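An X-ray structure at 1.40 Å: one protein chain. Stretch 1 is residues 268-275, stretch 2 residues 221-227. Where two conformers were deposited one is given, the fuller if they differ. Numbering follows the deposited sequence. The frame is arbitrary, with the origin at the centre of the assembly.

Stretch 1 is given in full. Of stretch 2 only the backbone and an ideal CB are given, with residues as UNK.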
# COMPACT_ATOMS: atom_id res chain seq x y z
N ASN A 268 5.27 -17.37 5.29
CA ASN A 268 4.11 -17.21 4.38
C ASN A 268 4.27 -15.95 3.52
O ASN A 268 4.01 -15.97 2.32
CB ASN A 268 2.78 -17.13 5.13
CG ASN A 268 2.45 -18.40 5.91
OD1 ASN A 268 1.53 -18.38 6.77
ND2 ASN A 268 3.11 -19.50 5.60
N THR A 269 4.69 -14.86 4.15
CA THR A 269 4.90 -13.58 3.46
C THR A 269 5.95 -13.74 2.36
O THR A 269 5.75 -13.29 1.22
CB THR A 269 5.35 -12.49 4.48
OG1 THR A 269 4.30 -12.25 5.42
CG2 THR A 269 5.66 -11.19 3.77
N ARG A 270 7.05 -14.39 2.72
CA ARG A 270 8.14 -14.64 1.77
C ARG A 270 7.69 -15.54 0.62
O ARG A 270 7.97 -15.27 -0.53
CB ARG A 270 9.34 -15.26 2.51
CG ARG A 270 10.62 -15.33 1.69
CD ARG A 270 11.81 -15.79 2.53
NE ARG A 270 13.01 -15.97 1.72
CZ ARG A 270 14.25 -16.06 2.19
NH1 ARG A 270 15.26 -16.21 1.36
NH2 ARG A 270 14.49 -15.98 3.50
N GLU A 271 6.97 -16.61 0.94
CA GLU A 271 6.53 -17.57 -0.07
C GLU A 271 5.55 -16.96 -1.06
O GLU A 271 5.71 -17.13 -2.26
CB GLU A 271 5.92 -18.79 0.60
CG GLU A 271 5.38 -19.86 -0.38
CD GLU A 271 6.43 -20.45 -1.32
OE1 GLU A 271 7.66 -20.36 -1.06
OE2 GLU A 271 6.02 -21.06 -2.33
N ILE A 272 4.53 -16.27 -0.57
CA ILE A 272 3.52 -15.65 -1.46
C ILE A 272 4.17 -14.51 -2.25
O ILE A 272 3.89 -14.31 -3.43
CB ILE A 272 2.24 -15.20 -0.67
CG1 ILE A 272 1.59 -16.41 0.02
CG2 ILE A 272 1.21 -14.44 -1.56
CD1 ILE A 272 1.21 -17.58 -0.95
N GLY A 273 5.07 -13.76 -1.61
CA GLY A 273 5.86 -12.79 -2.35
C GLY A 273 6.68 -13.41 -3.46
O GLY A 273 6.71 -12.91 -4.59
N LEU A 274 7.35 -14.51 -3.14
CA LEU A 274 8.16 -15.19 -4.16
C LEU A 274 7.33 -15.72 -5.31
O LEU A 274 7.78 -15.68 -6.46
CB LEU A 274 8.97 -16.33 -3.56
CG LEU A 274 10.17 -15.87 -2.73
CD1 LEU A 274 10.79 -17.07 -2.03
CD2 LEU A 274 11.22 -15.15 -3.58
N ARG A 275 6.12 -16.21 -5.03
CA ARG A 275 5.26 -16.71 -6.11
C ARG A 275 4.90 -15.59 -7.09
O ARG A 275 4.97 -15.78 -8.31
CB ARG A 275 4.00 -17.37 -5.54
CG ARG A 275 4.32 -18.68 -4.84
CD ARG A 275 3.10 -19.30 -4.22
NE ARG A 275 3.51 -20.42 -3.37
CZ ARG A 275 2.70 -21.23 -2.70
NH1 ARG A 275 1.38 -21.07 -2.75
NH2 ARG A 275 3.23 -22.19 -1.95
N UNK A 221 5.34 -6.32 -0.79
CA UNK A 221 6.58 -5.65 -0.41
C UNK A 221 7.77 -6.59 -0.46
O UNK A 221 8.89 -6.14 -0.81
CB UNK A 221 6.45 -5.05 0.99
N UNK A 222 7.59 -7.86 -0.09
CA UNK A 222 8.68 -8.81 -0.21
C UNK A 222 9.03 -9.05 -1.69
O UNK A 222 10.20 -9.10 -2.06
CB UNK A 222 8.31 -10.13 0.48
N UNK A 223 8.02 -9.16 -2.54
CA UNK A 223 8.30 -9.30 -3.98
C UNK A 223 9.16 -8.15 -4.51
O UNK A 223 10.12 -8.39 -5.25
CB UNK A 223 6.99 -9.37 -4.77
N UNK A 224 8.82 -6.90 -4.15
CA UNK A 224 9.61 -5.74 -4.60
C UNK A 224 11.03 -5.83 -4.05
O UNK A 224 12.03 -5.62 -4.78
CB UNK A 224 8.95 -4.43 -4.16
N UNK A 225 11.14 -6.13 -2.76
CA UNK A 225 12.45 -6.17 -2.10
C UNK A 225 13.26 -7.30 -2.73
O UNK A 225 14.44 -7.11 -3.04
CB UNK A 225 12.31 -6.37 -0.59
N UNK A 226 12.66 -8.47 -2.94
CA UNK A 226 13.44 -9.56 -3.53
C UNK A 226 13.99 -9.13 -4.90
O UNK A 226 15.16 -9.38 -5.22
CB UNK A 226 12.58 -10.82 -3.67
N UNK A 227 13.16 -8.50 -5.73
CA UNK A 227 13.66 -8.07 -7.05
C UNK A 227 14.77 -7.02 -6.95
O UNK A 227 15.81 -7.13 -7.61
CB UNK A 227 12.51 -7.51 -7.88

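Both stretches are helical, and their axes pass within 7.8 Å at an angle of 68°. The nearest CA atoms across the crossing are those of Gly 273 and position 223, 4.6 Å apart.

Position 221 has helical angles, phi -66° and psi -37°. Its ideal CB points sideways and finds nothing of stretch 1 within 5.5 Å. Stretch 1 therefore sets no demand, and any helix-tolerant residue would do. The deposited residue is Gly 221. Its carbonyl O accepts the backbone hydrogen bond from N of position 225.

At position 222 the CA-to-CB bond points toward stretch 1. The ideal CB lies 4.1 Å from Thr 269 O and 4.6 Å from Gly 273 CA. The bare Gly 273 leaves a groove there, lined further on by the aliphatic part of Arg 270 and by Leu 274. A long or flat apolar side chain would suit, such as Leu, Met, Phe or Tyr, and a polar tip could meet the Arg 270 guanidinium. The residue is Tyr 222. With chi1 at t, its ring lies among Thr 269, Arg 270, Gly 273 and Leu 274 as a knob in a hole. Arg 270 CG sits over one face, 3.9 Å from the ring centroid, in a CH-pi contact. Leu 274 CD2 meets the ring edge, 3.6 Å from Tyr 222 CE1. An ideal CB on Gly 273 would lie 3.0 Å from Tyr 222 CD1, a clash, so the missing side chain makes room for the ring. At the tip, a water bridges the two stretches. Its O lies 2.7 Å from Tyr 222 OH and accepts a hydrogen bond from Arg 270 NH1 at 2.9 Å.

Position 223 points sideways, yet its ideal CB is only 3.6 Å from Gly 273 O. The backbones are close here. A small residue such as Ala, Ser or Gly fits this spacing well. The residue is Ala 223, whose CB packs 3.5 Å from Gly 273 O.

Positions 224 and 225 are out of reach of stretch 1, which favours no particular side chain at either. They are Ser 224 and Tyr 225. Both side chains hydrogen-bond elsewhere in the structure.

Position 226 lies one helical turn after 222 and again points toward stretch 1. Its ideal CB is 4.5 Å from Leu 274 CD2, a methyl that invites an apolar or flat partner. Leu, Met, Phe, Tyr or His could all cover it. The residue is His 226, with chi1 at t. Leu 274 CD2 stands over one face of the imidazole, 3.6 Å from the ring centroid and 10° off the normal, a CH-pi contact. The same methyl thus serves both the ring face here and the edge of Tyr 222.

Position 227 is out of reach, and stretch 1 does not restrict it. The residue is Trp 227. Its side chain does not touch stretch 1.

Stretch 2 221-227: GYASYHW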
# COMPACT_ATOMS: atom_id res chain seq x y z
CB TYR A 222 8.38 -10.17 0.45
CG TYR A 222 9.62 -11.03 0.30
CD1 TYR A 222 9.70 -11.99 -0.71
CD2 TYR A 222 10.74 -10.82 1.11
CE1 TYR A 222 10.85 -12.74 -0.90
CE2 TYR A 222 11.91 -11.57 0.93
CZ TYR A 222 11.95 -12.52 -0.08
OH TYR A 222 13.08 -13.27 -0.28
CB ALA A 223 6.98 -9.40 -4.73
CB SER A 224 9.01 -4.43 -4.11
OG SER A 224 7.71 -4.20 -4.65
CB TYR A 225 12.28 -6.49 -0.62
CG TYR A 225 13.57 -6.68 0.13
CD1 TYR A 225 14.05 -7.96 0.42
CD2 TYR A 225 14.31 -5.57 0.58
CE1 TYR A 225 15.24 -8.13 1.13
CE2 TYR A 225 15.49 -5.74 1.29
CZ TYR A 225 15.95 -7.02 1.54
OH TYR A 225 17.11 -7.22 2.27
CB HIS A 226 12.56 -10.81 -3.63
CG HIS A 226 13.29 -12.00 -4.18
ND1 HIS A 226 14.30 -12.64 -3.49
CD2 HIS A 226 13.15 -12.67 -5.35
CE1 HIS A 226 14.75 -13.65 -4.22
NE2 HIS A 226 14.06 -13.70 -5.35
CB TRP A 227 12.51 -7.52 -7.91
CG TRP A 227 12.73 -7.68 -9.40
CD1 TRP A 227 13.94 -7.77 -10.08
CD2 TRP A 227 11.71 -7.73 -10.41
NE1 TRP A 227 13.70 -7.90 -11.44
CE2 TRP A 227 12.35 -7.87 -11.67
CE3 TRP A 227 10.31 -7.68 -10.37
CZ2 TRP A 227 11.64 -7.97 -12.87
CZ3 TRP A 227 9.60 -7.77 -11.58
CH2 TRP A 227 10.27 -7.91 -12.81
O HOH W 1 14.34 -15.48 -1.30
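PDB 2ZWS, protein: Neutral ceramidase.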